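Local coordinates for GCN5-related N-acetyltransferase (Kribbella flavida, PDB 4MY0), which binds acetyl-coenzyme A and, as a member of the GCN5-related acetyltransferase family, probably transfers its acetyl group to an amine, perhaps of an aminoglycoside, at residues Val4-Arg9 with Pro92-Arg97. Residues are numbered along the deposited sequence; the frame is centred on the assembly and turned at random.
Sequences VTDDLR and PEYRGR. Unlike the reference sequence in segment 4-9: Val4 (reference Met). With AC8 ([(2R,3R,4R,5R)-5-(6-amino-9H-purin-9-yl)-3,4-bis(phosphonooxy)tetrahydrofuran-2-yl]methyl (3R)-3-hydroxy-2,2-dimethyl-4-oxo-4-({3-oxo-3-[(2-sulfanylethyl)amino]propyl}amino)butyl dihydrogen diphosphate), chain L.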
ATOM      1  N   VAL C   4      41.607 -20.158 -17.320  1.00 28.73           N
ATOM      2  CA  VAL C   4      43.013 -20.265 -17.723  1.00 30.47           C
ATOM      3  C   VAL C   4      43.974 -19.857 -16.600  1.00 33.88           C
ATOM      4  O   VAL C   4      45.030 -20.453 -16.441  1.00 34.90           O
ATOM      5  CB  VAL C   4      43.321 -19.424 -18.967  1.00 33.44           C
ATOM      6  CG1 VAL C   4      44.806 -19.594 -19.372  1.00 33.24           C
ATOM      7  CG2 VAL C   4      42.395 -19.806 -20.107  1.00 31.35           C
ATOM      8  N   THR C   5      43.615 -18.850 -15.811  1.00 32.18           N
ATOM      9  CA  THR C   5      44.565 -18.336 -14.813  1.00 36.89           C
ATOM     10  C   THR C   5      44.140 -18.581 -13.373  1.00 35.83           C
ATOM     11  O   THR C   5      44.942 -18.393 -12.460  1.00 39.63           O
ATOM     12  CB  THR C   5      44.832 -16.824 -14.990  1.00 36.74           C
ATOM     13  OG1 THR C   5      43.584 -16.123 -15.080  1.00 37.32           O
ATOM     14  CG2 THR C   5      45.644 -16.559 -16.250  1.00 31.41           C
ATOM     15  N   ASP C   6      42.887 -18.991 -13.166  1.00 30.41           N
ATOM     16  CA  ASP C   6      42.400 -19.245 -11.811  1.00 27.37           C
ATOM     17  C   ASP C   6      43.207 -20.347 -11.146  1.00 32.23           C
ATOM     18  O   ASP C   6      43.650 -21.284 -11.807  1.00 31.21           O
ATOM     19  CB  ASP C   6      40.913 -19.632 -11.800  1.00 25.89           C
ATOM     20  CG  ASP C   6      39.996 -18.437 -12.020  1.00 33.55           C
ATOM     21  OD1 ASP C   6      40.394 -17.316 -11.643  1.00 35.22           O
ATOM     22  OD2 ASP C   6      38.881 -18.618 -12.569  1.00 36.55           O
ATOM     23  N   ASP C   7      43.397 -20.231  -9.837  1.00 27.32           N
ATOM     24  CA  ASP C   7      44.036 -21.300  -9.071  1.00 38.36           C
ATOM     25  C   ASP C   7      43.245 -21.416  -7.781  1.00 34.55           C
ATOM     26  O   ASP C   7      43.649 -20.902  -6.734  1.00 36.07           O
ATOM     27  CB  ASP C   7      45.506 -20.968  -8.796  1.00 46.62           C
ATOM     28  CG  ASP C   7      46.180 -21.985  -7.887  1.00 57.71           C
ATOM     29  OD1 ASP C   7      45.712 -23.147  -7.834  1.00 60.70           O
ATOM     30  OD2 ASP C   7      47.178 -21.611  -7.225  1.00 61.86           O
ATOM     31  N   LEU C   8      42.093 -22.069  -7.868  1.00 33.59           N
ATOM     32  CA  LEU C   8      41.122 -22.037  -6.785  1.00 35.40           C
ATOM     33  C   LEU C   8      41.478 -23.021  -5.687  1.00 36.08           C
ATOM     34  O   LEU C   8      41.719 -24.196  -5.949  1.00 38.14           O
ATOM     35  CB  LEU C   8      39.716 -22.327  -7.317  1.00 33.45           C
ATOM     36  CG  LEU C   8      39.132 -21.275  -8.255  1.00 33.74           C
ATOM     37  CD1 LEU C   8      38.166 -21.925  -9.227  1.00 31.83           C
ATOM     38  CD2 LEU C   8      38.448 -20.172  -7.442  1.00 29.48           C
ATOM     39  N   ARG C   9      41.518 -22.541  -4.451  1.00 33.24           N
ATOM     40  CA  ARG C   9      41.750 -23.439  -3.333  1.00 36.40           C
ATOM     41  C   ARG C   9      41.126 -22.954  -2.033  1.00 32.08           C
ATOM     42  O   ARG C   9      40.948 -21.745  -1.792  1.00 25.49           O
ATOM     43  CB  ARG C   9      43.241 -23.721  -3.148  1.00 41.69           C
ATOM     44  CG  ARG C   9      44.029 -22.489  -2.850  1.00 46.14           C
ATOM     45  CD  ARG C   9      45.529 -22.681  -3.039  1.00 52.52           C
ATOM     46  NE  ARG C   9      46.180 -21.387  -2.859  1.00 56.22           N
ATOM     47  CZ  ARG C   9      46.560 -20.905  -1.678  1.00 56.69           C
ATOM     48  NH1 ARG C   9      46.389 -21.629  -0.574  1.00 54.95           N
ATOM     49  NH2 ARG C   9      47.122 -19.706  -1.603  1.00 58.25           N
ATOM     50  N   PRO C  92      30.454 -12.484  -7.403  1.00 18.65           N
ATOM     51  CA  PRO C  92      29.529 -12.690  -8.534  1.00 18.82           C
ATOM     52  C   PRO C  92      30.141 -13.392  -9.744  1.00 20.78           C
ATOM     53  O   PRO C  92      29.506 -14.301 -10.296  1.00 17.64           O
ATOM     54  CB  PRO C  92      29.092 -11.262  -8.898  1.00 17.17           C
ATOM     55  CG  PRO C  92      29.111 -10.535  -7.570  1.00 20.34           C
ATOM     56  CD  PRO C  92      30.352 -11.111  -6.851  1.00 17.33           C
ATOM     57  N   GLU C  93      31.353 -13.011 -10.136  1.00 17.71           N
ATOM     58  CA  GLU C  93      31.945 -13.585 -11.342  1.00 22.62           C
ATOM     59  C   GLU C  93      32.520 -14.977 -11.068  1.00 25.28           C
ATOM     60  O   GLU C  93      33.082 -15.615 -11.970  1.00 20.37           O
ATOM     61  CB  GLU C  93      32.995 -12.633 -11.956  1.00 20.77           C
ATOM     62  CG  GLU C  93      34.406 -12.694 -11.326  1.00 23.64           C
ATOM     63  CD  GLU C  93      34.513 -11.965  -9.988  1.00 28.05           C
ATOM     64  OE1 GLU C  93      35.647 -11.591  -9.589  1.00 29.35           O
ATOM     65  OE2 GLU C  93      33.471 -11.783  -9.318  1.00 28.46           O
ATOM     66  N   TYR C  94      32.355 -15.460  -9.833  1.00 18.70           N
ATOM     67  CA  TYR C  94      32.804 -16.816  -9.503  1.00 17.96           C
ATOM     68  C   TYR C  94      31.667 -17.787  -9.177  1.00 20.78           C
ATOM     69  O   TYR C  94      31.930 -18.950  -8.883  1.00 17.62           O
ATOM     70  CB  TYR C  94      33.847 -16.797  -8.374  1.00 18.24           C
ATOM     71  CG  TYR C  94      35.223 -16.460  -8.885  1.00 20.54           C
ATOM     72  CD1 TYR C  94      36.053 -17.456  -9.396  1.00 23.62           C
ATOM     73  CD2 TYR C  94      35.678 -15.146  -8.905  1.00 22.00           C
ATOM     74  CE1 TYR C  94      37.311 -17.153  -9.895  1.00 24.23           C
ATOM     75  CE2 TYR C  94      36.937 -14.834  -9.411  1.00 26.11           C
ATOM     76  CZ  TYR C  94      37.743 -15.842  -9.899  1.00 24.92           C
ATOM     77  OH  TYR C  94      38.984 -15.540 -10.404  1.00 23.75           O
ATOM     78  N   ARG C  95      30.416 -17.319  -9.242  1.00 16.92           N
ATOM     79  CA  ARG C  95      29.250 -18.172  -8.958  1.00 19.20           C
ATOM     80  C   ARG C  95      28.905 -19.103 -10.120  1.00 20.55           C
ATOM     81  O   ARG C  95      29.203 -18.798 -11.273  1.00 20.78           O
ATOM     82  CB  ARG C  95      28.028 -17.297  -8.628  1.00 17.32           C
ATOM     83  CG  ARG C  95      28.254 -16.347  -7.452  1.00 16.33           C
ATOM     84  CD  ARG C  95      27.107 -15.330  -7.272  1.00 17.02           C
ATOM     85  NE  ARG C  95      27.414 -14.398  -6.182  1.00 17.94           N
ATOM     86  CZ  ARG C  95      26.888 -13.181  -6.040  1.00 19.51           C
ATOM     87  NH1 ARG C  95      27.251 -12.437  -5.004  1.00 18.57           N
ATOM     88  NH2 ARG C  95      26.014 -12.699  -6.931  1.00 15.99           N
ATOM     89  N   GLY C  96      28.264 -20.233  -9.823  1.00 18.60           N
ATOM     90  CA  GLY C  96      27.808 -21.146 -10.871  1.00 20.81           C
ATOM     91  C   GLY C  96      28.942 -21.930 -11.508  1.00 22.11           C
ATOM     92  O   GLY C  96      28.829 -22.393 -12.644  1.00 20.32           O
ATOM     93  N   ARG C  97      30.031 -22.081 -10.757  1.00 21.13           N
ATOM     94  CA  ARG C  97      31.250 -22.722 -11.246  1.00 19.32           C
ATOM     95  C   ARG C  97      31.788 -23.769 -10.268  1.00 22.34           C
ATOM     96  O   ARG C  97      32.919 -24.244 -10.428  1.00 21.77           O
ATOM     97  CB  ARG C  97      32.324 -21.654 -11.469  1.00 19.47           C
ATOM     98  CG  ARG C  97      31.886 -20.605 -12.475  1.00 25.67           C
ATOM     99  CD  ARG C  97      32.836 -19.431 -12.581  1.00 27.12           C
ATOM    100  NE  ARG C  97      32.116 -18.286 -13.130  1.00 29.73           N
ATOM    101  CZ  ARG C  97      31.914 -18.066 -14.429  1.00 28.00           C
ATOM    102  NH1 ARG C  97      31.223 -17.001 -14.824  1.00 28.74           N
ATOM    103  NH2 ARG C  97      32.397 -18.901 -15.333  1.00 25.03           N
TER
HETATM  104  N1A AC8 L 400      19.463 -20.524  -7.912  1.00 23.19           N
HETATM  105  O1A AC8 L 400      28.791 -24.705  -6.222  1.00 21.14           O
HETATM  106  P1A AC8 L 400      27.907 -23.893  -7.156  1.00 20.76           P
HETATM  107  C1B AC8 L 400      22.994 -24.232  -7.867  1.00 23.95           C
HETATM  108  S1P AC8 L 400      22.813 -19.084   2.140  1.00 23.81           S
HETATM  109  C2A AC8 L 400      19.323 -21.822  -8.240  1.00 22.28           C
HETATM  110  O2A AC8 L 400      28.508 -23.413  -8.447  1.00 17.21           O
HETATM  111  P2A AC8 L 400      27.870 -21.196  -6.145  1.00 20.04           P
HETATM  112  C2B AC8 L 400      23.886 -24.570  -9.040  1.00 24.68           C
HETATM  113  O2B AC8 L 400      23.110 -24.634 -10.244  1.00 29.90           O
HETATM  114  O2C AC8 L 400      24.987 -25.061 -11.853  1.00 70.56           O
HETATM  115  C2P AC8 L 400      23.551 -18.517   0.567  1.00 24.40           C
HETATM  116  N3A AC8 L 400      20.372 -22.656  -8.173  1.00 21.91           N
HETATM  117  O3A AC8 L 400      27.312 -22.701  -6.270  1.00 23.57           O
HETATM  118  C3B AC8 L 400      24.439 -25.936  -8.619  1.00 23.31           C
HETATM  119  O3B AC8 L 400      23.441 -26.935  -8.859  1.00 27.38           O
HETATM  120  P3B AC8 L 400      23.417 -27.961 -10.117  1.00 70.38           P
HETATM  121  O3C AC8 L 400      24.057 -22.746 -11.540  1.00 71.19           O
HETATM  122  C3P AC8 L 400      23.890 -17.080   0.892  1.00 28.57           C
HETATM  123  C4A AC8 L 400      21.584 -22.190  -7.767  1.00 23.41           C
HETATM  124  O4A AC8 L 400      29.383 -21.222  -6.169  1.00 19.20           O
HETATM  125  C4B AC8 L 400      24.532 -25.859  -7.107  1.00 25.11           C
HETATM  126  O4B AC8 L 400      23.657 -24.792  -6.725  1.00 19.76           O
HETATM  127  O4C AC8 L 400      22.651 -24.502 -12.682  1.00 70.24           O
HETATM  128  P4C AC8 L 400      23.747 -24.212 -11.685  1.00 69.25           P
HETATM  129  N4P AC8 L 400      24.481 -16.269  -0.169  1.00 25.14           N
HETATM  130  C5A AC8 L 400      21.744 -20.858  -7.417  1.00 26.90           C
HETATM  131  O5A AC8 L 400      27.104 -20.337  -7.108  1.00 19.76           O
HETATM  132  C5B AC8 L 400      25.944 -25.561  -6.611  1.00 22.57           C
HETATM  133  O5B AC8 L 400      26.558 -24.672  -7.537  1.00 24.35           O
HETATM  134  C5P AC8 L 400      23.915 -15.782  -1.268  1.00 22.56           C
HETATM  135  O5P AC8 L 400      22.755 -16.050  -1.560  1.00 20.98           O
HETATM  136  C6A AC8 L 400      20.643 -20.013  -7.495  1.00 23.11           C
HETATM  137  N6A AC8 L 400      20.750 -18.699  -7.169  1.00 22.49           N
HETATM  138  O6A AC8 L 400      27.370 -20.824  -4.667  1.00 20.65           O
HETATM  139  C6P AC8 L 400      24.786 -14.873  -2.105  1.00 20.66           C
HETATM  140  N7A AC8 L 400      23.039 -20.672  -7.065  1.00 27.11           N
HETATM  141  O7A AC8 L 400      23.610 -27.145 -11.373  1.00 66.54           O
HETATM  142  C7P AC8 L 400      24.550 -14.930  -3.622  1.00 20.09           C
HETATM  143  C8A AC8 L 400      23.665 -21.871  -7.186  1.00 28.59           C
HETATM  144  O8A AC8 L 400      24.545 -28.932  -9.830  1.00 68.78           O
HETATM  145  N8P AC8 L 400      24.965 -16.259  -4.080  1.00 18.92           N
HETATM  146  N9A AC8 L 400      22.774 -22.783  -7.627  1.00 24.30           N
HETATM  147  O9A AC8 L 400      22.032 -28.564 -10.023  1.00 72.01           O
HETATM  148  C9P AC8 L 400      26.137 -16.864  -3.896  1.00 24.14           C
HETATM  149  O9P AC8 L 400      27.038 -16.301  -3.296  1.00 19.56           O
HETATM  150  CAP AC8 L 400      26.350 -18.259  -4.459  1.00 21.27           C
HETATM  151  OAP AC8 L 400      25.752 -18.359  -5.752  1.00 24.03           O
HETATM  152  CBP AC8 L 400      25.770 -19.383  -3.590  1.00 17.42           C
HETATM  153  CCP AC8 L 400      25.983 -20.712  -4.332  1.00 20.75           C
HETATM  154  CDP AC8 L 400      26.492 -19.441  -2.248  1.00 16.46           C
HETATM  155  CEP AC8 L 400      24.280 -19.193  -3.353  1.00 14.19           C
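Tyr94 and Asp6 reach for each other from opposite directions, and the phenol hydroxyl ends on the carboxylate: Tyr94 OH donates to Asp6 OD1 across a short 2.6 Å. OD1 lies in the plane of the tyrosine ring, at its edge. The carboxylate, though, is turned 48° against that ring. It takes the hydroxyl on its syn side, 33° out of its own plane. Both side chains leave the backbone toward the other segment, and with CG anti to the carbonyl carbon they bridge the 10.2 Å between Asp6 CA and Tyr94 CA. Ser58 on strand 53-58 gives OD1 a second hydrogen bond, while OD2 is bound by the backbone N of Asn2, so both carboxylate oxygens are engaged. Leu8, at the start of strand 8-12, adds a lighter apolar touch, its CD2 methyl resting obliquely 4.1 Å from Tyr94 CE1.

On the far side of Tyr94 the chain enters the pyrophosphate-binding loop of the GNAT fold, ahead of helix 99-113. Gly96 N donates to AC8 O5A at 3.0 Å. Arg95 lays its guanidinium between Pro92 CA on one face and AC8 C7P over the centre of the other, 3.7 Å above the plane; its NE bonds to Val90 O. The tyrosine-aspartate bond thus joins the N-terminal segment to Tyr94, the residue immediately before the cofactor-binding Arg95, Gly96 and Arg97, through a carboxylate whose several donors would be expected to favour its charged form.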